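Local coordinates for YfkN protein (Bacillus subtilis subsp. subtilis, PDB 3GVE), which belongs to the calcineurin-like phosphoesterase family of metal-dependent proteins and carries a manganese ion and a magnesium ion side by side, at residues L46-K49 and H50-N54; V189-I192 and V193-A196; N321-V324 and T325-Q329. All coordinates share one frame; numbering follows the deposited sequence. Where two conformers were deposited one is given.

Contact 1 (L46-K49 and H50-N54)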
loop_
_atom_site.group_PDB
_atom_site.type_symbol
_atom_site.label_atom_id
_atom_site.label_comp_id
_atom_site.label_asym_id
_atom_site.label_seq_id
_atom_site.Cartn_x
_atom_site.Cartn_y
_atom_site.Cartn_z
ATOM N N LEU A 46 -8.167 5.504 21.207
ATOM C CA LEU A 46 -8.436 6.944 21.125
ATOM C C LEU A 46 -9.935 7.232 21.160
ATOM O O LEU A 46 -10.370 8.200 21.748
ATOM C CB LEU A 46 -7.845 7.563 19.857
ATOM C CG LEU A 46 -6.328 7.507 19.708
ATOM C CD1 LEU A 46 -5.916 8.135 18.371
ATOM C CD2 LEU A 46 -5.629 8.210 20.867
ATOM N N ILE A 47 -10.710 6.380 20.501
ATOM C CA ILE A 47 -12.166 6.545 20.486
ATOM C C ILE A 47 -12.696 6.517 21.936
ATOM O O ILE A 47 -13.480 7.351 22.329
ATOM C CB ILE A 47 -12.864 5.460 19.606
ATOM C CG1 ILE A 47 -12.507 5.664 18.116
ATOM C CG2 ILE A 47 -14.383 5.455 19.850
ATOM C CD1 ILE A 47 -12.939 4.552 17.183
ATOM N N GLN A 48 -12.264 5.522 22.704
ATOM C CA GLN A 48 -12.695 5.361 24.086
ATOM C C GLN A 48 -12.302 6.587 24.901
ATOM O O GLN A 48 -13.103 7.120 25.646
ATOM C CB GLN A 48 -12.082 4.104 24.718
ATOM C CG GLN A 48 -12.622 3.852 26.129
ATOM C CD GLN A 48 -12.107 2.591 26.753
ATOM O OE1 GLN A 48 -11.945 1.568 26.095
ATOM N NE2 GLN A 48 -11.882 2.646 28.055
ATOM N N LYS A 49 -11.073 7.036 24.730
ATOM C CA LYS A 49 -10.616 8.205 25.464
ATOM C C LYS A 49 -11.481 9.444 25.183
ATOM O O LYS A 49 -11.893 10.141 26.087
ATOM C CB LYS A 49 -9.159 8.514 25.152
ATOM C CG LYS A 49 -8.710 9.821 25.783
ATOM C CD LYS A 49 -7.258 10.012 25.602
ATOM C CE LYS A 49 -6.935 10.560 24.239
ATOM N NZ LYS A 49 -5.615 11.205 24.268
ATOM N N HIS A 50 -11.752 9.712 23.908
ATOM C CA HIS A 50 -12.545 10.878 23.560
ATOM C C HIS A 50 -13.993 10.754 24.031
ATOM O O HIS A 50 -14.573 11.718 24.489
ATOM C CB HIS A 50 -12.411 11.165 22.066
ATOM C CG HIS A 50 -11.127 11.832 21.725
ATOM N ND1 HIS A 50 -10.980 13.200 21.741
ATOM C CD2 HIS A 50 -9.916 11.324 21.413
ATOM C CE1 HIS A 50 -9.734 13.502 21.439
ATOM N NE2 HIS A 50 -9.066 12.382 21.237
ATOM N N ARG A 51 -14.553 9.553 23.963
ATOM C CA ARG A 51 -15.896 9.323 24.478
ATOM C C ARG A 51 -15.972 9.651 25.977
ATOM O O ARG A 51 -16.970 10.153 26.442
ATOM C CB ARG A 51 -16.366 7.887 24.208
ATOM C CG ARG A 51 -16.933 7.680 22.799
ATOM C CD ARG A 51 -17.389 6.250 22.583
ATOM N NE ARG A 51 -18.354 6.180 21.490
ATOM C CZ ARG A 51 -18.508 5.143 20.682
ATOM N NH1 ARG A 51 -17.745 4.074 20.793
ATOM N NH2 ARG A 51 -19.452 5.171 19.760
ATOM N N GLU A 52 -14.905 9.364 26.714
ATOM C CA GLU A 52 -14.888 9.667 28.150
ATOM C C GLU A 52 -14.875 11.164 28.425
ATOM O O GLU A 52 -15.235 11.595 29.494
ATOM C CB GLU A 52 -13.674 9.022 28.819
ATOM C CG GLU A 52 -13.727 7.513 28.852
ATOM C CD GLU A 52 -12.379 6.859 29.150
ATOM O OE1 GLU A 52 -11.348 7.541 29.171
ATOM O OE2 GLU A 52 -12.399 5.653 29.349
ATOM N N GLN A 53 -14.450 11.947 27.452
ATOM C CA GLN A 53 -14.355 13.385 27.626
ATOM C C GLN A 53 -15.652 14.135 27.368
ATOM O O GLN A 53 -15.825 15.227 27.873
ATOM C CB GLN A 53 -13.260 13.941 26.745
ATOM C CG GLN A 53 -11.877 13.538 27.202
ATOM C CD GLN A 53 -10.850 13.822 26.147
ATOM O OE1 GLN A 53 -11.125 14.542 25.200
ATOM N NE2 GLN A 53 -9.687 13.239 26.273
ATOM N N ASN A 54 -16.563 13.565 26.595
ATOM C CA ASN A 54 -17.819 14.264 26.301
ATOM C C ASN A 54 -18.968 13.297 26.064
ATOM O O ASN A 54 -18.907 12.516 25.129
ATOM C CB ASN A 54 -17.615 15.152 25.058
ATOM C CG ASN A 54 -18.842 15.975 24.695
ATOM O OD1 ASN A 54 -19.861 15.935 25.352
ATOM N ND2 ASN A 54 -18.727 16.737 23.631
#

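Contact 2 (V189-I192 and V193-A196)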
loop_
_atom_site.group_PDB
_atom_site.type_symbol
_atom_site.label_atom_id
_atom_site.label_comp_id
_atom_site.label_asym_id
_atom_site.label_seq_id
_atom_site.Cartn_x
_atom_site.Cartn_y
_atom_site.Cartn_z
ATOM N N VAL A 189 -22.626 8.028 -11.507
ATOM C CA VAL A 189 -22.253 8.803 -10.337
ATOM C C VAL A 189 -22.291 10.300 -10.586
ATOM O O VAL A 189 -21.596 10.817 -11.445
ATOM C CB VAL A 189 -20.843 8.420 -9.806
ATOM C CG1 VAL A 189 -20.538 9.160 -8.514
ATOM C CG2 VAL A 189 -20.717 6.925 -9.606
ATOM N N GLN A 190 -23.113 10.972 -9.801
ATOM C CA GLN A 190 -23.297 12.395 -9.871
ATOM C C GLN A 190 -22.106 13.114 -9.235
ATOM O O GLN A 190 -21.517 12.644 -8.261
ATOM C CB GLN A 190 -24.601 12.742 -9.155
ATOM C CG GLN A 190 -24.986 14.209 -9.148
ATOM C CD GLN A 190 -26.253 14.467 -8.361
ATOM O OE1 GLN A 190 -26.599 13.717 -7.463
ATOM N NE2 GLN A 190 -26.938 15.556 -8.686
ATOM N N ASP A 191 -21.764 14.256 -9.817
ATOM C CA ASP A 191 -20.751 15.142 -9.260
ATOM C C ASP A 191 -21.006 15.353 -7.773
ATOM O O ASP A 191 -22.127 15.536 -7.347
ATOM C CB ASP A 191 -20.782 16.496 -9.981
ATOM C CG ASP A 191 -19.948 17.554 -9.280
ATOM O OD1 ASP A 191 -18.729 17.429 -9.337
ATOM O OD2 ASP A 191 -20.513 18.471 -8.680
ATOM N N ILE A 192 -19.921 15.347 -7.003
ATOM C CA ILE A 192 -20.011 15.506 -5.558
ATOM C C ILE A 192 -20.751 16.781 -5.108
ATOM O O ILE A 192 -21.717 16.683 -4.371
ATOM C CB ILE A 192 -18.625 15.372 -4.901
ATOM C CG1 ILE A 192 -18.152 13.927 -5.037
ATOM C CG2 ILE A 192 -18.677 15.783 -3.423
ATOM C CD1 ILE A 192 -16.690 13.724 -4.679
ATOM N N VAL A 193 -20.306 17.962 -5.564
ATOM C CA VAL A 193 -20.968 19.224 -5.190
ATOM C C VAL A 193 -22.436 19.266 -5.624
ATOM O O VAL A 193 -23.315 19.692 -4.878
ATOM C CB VAL A 193 -20.150 20.422 -5.725
ATOM C CG1 VAL A 193 -20.909 21.731 -5.691
ATOM C CG2 VAL A 193 -18.782 20.522 -5.034
ATOM N N GLU A 194 -22.698 18.814 -6.853
ATOM C CA GLU A 194 -24.066 18.813 -7.380
ATOM C C GLU A 194 -24.966 17.871 -6.589
ATOM O O GLU A 194 -26.050 18.244 -6.226
ATOM C CB GLU A 194 -24.105 18.426 -8.861
ATOM C CG GLU A 194 -23.564 19.476 -9.795
ATOM C CD GLU A 194 -23.439 18.983 -11.219
ATOM O OE1 GLU A 194 -24.089 17.984 -11.569
ATOM O OE2 GLU A 194 -22.677 19.595 -11.987
ATOM N N SER A 195 -24.462 16.765 -6.147
ATOM C CA SER A 195 -25.217 15.845 -5.257
ATOM C C SER A 195 -25.518 16.529 -3.961
ATOM O O SER A 195 -26.642 16.396 -3.387
ATOM C CB SER A 195 -24.513 14.485 -5.160
ATOM O OG SER A 195 -24.923 13.810 -4.005
ATOM N N ALA A 196 -24.534 17.227 -3.406
ATOM C CA ALA A 196 -24.748 17.931 -2.151
ATOM C C ALA A 196 -25.822 19.010 -2.308
ATOM O O ALA A 196 -26.700 19.113 -1.468
ATOM C CB ALA A 196 -23.434 18.546 -1.647
HETATM O O HOH W 1 -27.715 13.426 -4.914
HETATM O O HOH W 2 -26.488 16.912 -11.170
HETATM O O HOH W 3 -17.574 18.114 -7.147
HETATM O O HOH W 4 -23.190 15.199 -12.234
#

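Contact 3 (N321-V324 and T325-Q329)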
loop_
_atom_site.group_PDB
_atom_site.type_symbol
_atom_site.label_atom_id
_atom_site.label_comp_id
_atom_site.label_asym_id
_atom_site.label_seq_id
_atom_site.Cartn_x
_atom_site.Cartn_y
_atom_site.Cartn_z
ATOM N N ASN A 321 -7.325 -2.534 21.861
ATOM C CA ASN A 321 -8.660 -2.399 22.437
ATOM C C ASN A 321 -9.309 -3.782 22.494
ATOM O O ASN A 321 -9.384 -4.507 21.485
ATOM C CB ASN A 321 -9.520 -1.528 21.513
ATOM C CG ASN A 321 -10.941 -1.363 22.015
ATOM O OD1 ASN A 321 -11.833 -2.123 21.656
ATOM N ND2 ASN A 321 -11.123 -0.357 22.850
ATOM N N GLU A 322 -9.805 -4.168 23.658
ATOM C CA GLU A 322 -10.396 -5.494 23.822
ATOM C C GLU A 322 -11.675 -5.732 23.009
ATOM O O GLU A 322 -11.925 -6.848 22.620
ATOM C CB GLU A 322 -10.658 -5.812 25.304
ATOM C CG GLU A 322 -9.408 -5.841 26.153
ATOM C CD GLU A 322 -9.688 -6.137 27.622
ATOM O OE1 GLU A 322 -10.858 -6.332 27.997
ATOM O OE2 GLU A 322 -8.705 -6.176 28.389
ATOM N N THR A 323 -12.477 -4.696 22.771
ATOM C CA THR A 323 -13.728 -4.918 22.091
ATOM C C THR A 323 -13.406 -5.307 20.629
ATOM O O THR A 323 -14.053 -6.170 20.048
ATOM C CB THR A 323 -14.630 -3.679 22.135
ATOM O OG1 THR A 323 -14.988 -3.412 23.497
ATOM C CG2 THR A 323 -15.944 -3.802 21.293
ATOM N N VAL A 324 -12.414 -4.637 20.052
ATOM C CA VAL A 324 -11.992 -4.965 18.696
ATOM C C VAL A 324 -11.418 -6.369 18.636
ATOM O O VAL A 324 -11.838 -7.159 17.831
ATOM C CB VAL A 324 -10.976 -3.948 18.132
ATOM C CG1 VAL A 324 -10.490 -4.407 16.761
ATOM C CG2 VAL A 324 -11.643 -2.564 18.031
ATOM N N THR A 325 -10.462 -6.662 19.511
ATOM C CA THR A 325 -9.809 -7.958 19.498
ATOM C C THR A 325 -10.797 -9.092 19.694
ATOM O O THR A 325 -10.775 -10.048 18.953
ATOM C CB THR A 325 -8.681 -8.046 20.550
ATOM O OG1 THR A 325 -7.738 -7.011 20.300
ATOM C CG2 THR A 325 -7.967 -9.373 20.468
ATOM N N ASN A 326 -11.662 -8.968 20.694
ATOM C CA ASN A 326 -12.619 -10.024 20.983
ATOM C C ASN A 326 -13.577 -10.262 19.812
ATOM O O ASN A 326 -13.922 -11.376 19.490
ATOM C CB ASN A 326 -13.424 -9.704 22.252
ATOM C CG ASN A 326 -12.618 -9.887 23.531
ATOM O OD1 ASN A 326 -11.531 -10.428 23.510
ATOM N ND2 ASN A 326 -13.155 -9.417 24.634
ATOM N N THR A 327 -13.998 -9.182 19.178
ATOM C CA THR A 327 -14.966 -9.276 18.109
ATOM C C THR A 327 -14.376 -9.912 16.851
ATOM O O THR A 327 -14.985 -10.750 16.243
ATOM C CB THR A 327 -15.556 -7.885 17.801
ATOM O OG1 THR A 327 -16.125 -7.357 18.999
ATOM C CG2 THR A 327 -16.651 -7.982 16.763
ATOM N N ILE A 328 -13.167 -9.513 16.495
ATOM C CA ILE A 328 -12.552 -9.951 15.244
ATOM C C ILE A 328 -11.656 -11.191 15.352
ATOM O O ILE A 328 -11.265 -11.725 14.365
ATOM C CB ILE A 328 -11.727 -8.788 14.613
ATOM C CG1 ILE A 328 -11.553 -8.998 13.106
ATOM C CG2 ILE A 328 -10.377 -8.638 15.327
ATOM C CD1 ILE A 328 -12.860 -8.914 12.313
ATOM N N GLN A 329 -11.337 -11.625 16.563
ATOM C CA GLN A 329 -10.338 -12.677 16.775
ATOM C C GLN A 329 -10.497 -13.914 15.891
ATOM O O GLN A 329 -9.550 -14.338 15.260
ATOM C CB GLN A 329 -10.316 -13.112 18.241
ATOM C CG GLN A 329 -9.322 -14.202 18.509
ATOM C CD GLN A 329 -8.953 -14.244 19.952
ATOM O OE1 GLN A 329 -8.322 -13.353 20.459
ATOM N NE2 GLN A 329 -9.375 -15.290 20.629
#

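Contact 1 (L46-K49 and H50-N54)
Gln48 carries its CG anti to the backbone N (chi1 -175°), Glu52 carries its own beside the N (chi1 -68°), and the two ends come together one turn apart. They belong to successive turns near the C-terminal end of helix 40-53, an i to i+4 pair within the calcineurin-like phosphoesterase fold. Gln48 NE2 donates a weak hydrogen bond to Glu52 OE2 at 3.3 Å. The N-H points almost straight at the oxygen, but the amide and carboxylate planes are turned 75° apart. On the next flank Lys49 and Gln53 run side by side, with Lys49 CG 3.6 Å from Gln53 NE2. Lys49 also runs beside His50, and both polar ends go to one carboxylate. Lys49 NZ forms a salt bridge with Glu311 OE2, and His50 NE2 is hydrogen-bonded to Glu311 OE1. The inner flank has Ile47 beside Arg51, whose NH1 donates to Leu99 O. Ile47 CG2 touches that NH1 at 3.8 Å, and Ile47 packs on Leu59 of strand 57-61 and Leu287 of strand 286-297. The carbonyl of Leu46 accepts from His50 N at 3.0 Å. The same Leu46 O lies in the plane of the imidazole, at its edge, 3.2 Å from His50 CD2.

Contact 2 (V189-I192 and V193-A196)
Asp191 OD2 accepts a hydrogen bond from Glu194 N at 2.9 Å, on the anti side of the carboxylate and 28° out of its plane. CG of Asp191 is anti to the backbone N (chi1 169°), which brings the carboxylate back over the first turn. Backbone bonds follow from Ser195 N to Asp191 O and from Ala196 N to Ile192 O. Asp191 is thus the N-cap of helix 192-205, which follows short strand 188-189. Its other oxygen, OD1, is held by Gly227 N. A water also donates to Asp191 OD1 at 2.6 Å and accepts from Val193 N. Glu194 OE1 is reached by two more waters, one joined to Gln190 NE2 and one to Asp191 N. A fourth donates to Gln190 OE1. The extended Gln190 chain lies along the turn beside Ser195, while its NE2 is hydrogen-bonded to Glu198 further along the helix. Ile192 and Ala196 both pack on Leu235 of helix 232-238 and on Phe170. Asp191 OD2 and Glu194 OE2 are like charges 4.1 Å apart, a repulsion that the helix N-terminus may partly offset.

Contact 3 (N321-V324 and T325-Q329)
The backbone turns from a loop into helix 322-340 at Asn321, and i to i+4 bonds follow at once, from Thr325 N to Asn321 O, Asn326 N to Glu322 O, Thr327 N to Thr323 O and Ile328 N to Val324 O. Asn321 is the N-cap. Its CG is anti to the backbone N (chi1 178°), and this folds the amide over the first turn. Val324 N donates to Asn321 OD1 at 3.0 Å, in the carbonyl plane and on a lone pair. Thr323 N reaches the same oxygen in a weak, bent bond. The amide nitrogen points elsewhere, to Gln45 OE1, so both ends of the amide are tied and its rotation is fixed.

Two threonines return their hydroxyls to the carbonyls four residues back. In each, OG1 stands beside the residue's own N. Thr327 OG1 donates to Thr323 O at 2.6 Å, only 19° from the carbonyl plane, while Thr327 N comes from above that plane. At Asn321 O the roles are exchanged: Thr325 N lies in the plane, and Thr325 OG1, 3.2 Å away, lies 43° out of it. Two donors therefore grip each carbonyl. Asn326 also folds back on Glu322 O, its CG 3.2 Å away, but its ND2 makes no hydrogen bond to that oxygen. On the buried flank Ile328 CG2 lies against the preceding turn, 3.3 Å from Val324 O and 4.5 Å from Val324 CG1.

That flank faces two other helices. Val324 rests on Ala41 and Ala44 of helix 40-53, and Asn321 also touches Ala44. Thr323 and Thr327 meet Ala98 of helix 91-98, and Ile328 packs on Pro91 and Val95 of the same helix.

In the fold
Contacts 1 and 3 are neighbours, and contact 2 lies on the far side of the chain's centre from both. The centres of contacts 1 and 3 are about 18 Å apart, and the two meet where Gln48 OE1 packs 3.9 Å from Asn321 ND2. The bond from Asn321 ND2 to Gln45 OE1 also joins the start of the C-terminal helix 322-340 to helix 40-53. Contact 2 has its centre about 33 Å from that of contact 1 and about 37 Å from that of contact 3. It supplies no metal ligand: the side chain of Ile192 is about 10 Å from the magnesium ion and about 14 Å from the manganese ion. Asp64 is a ligand of both metals.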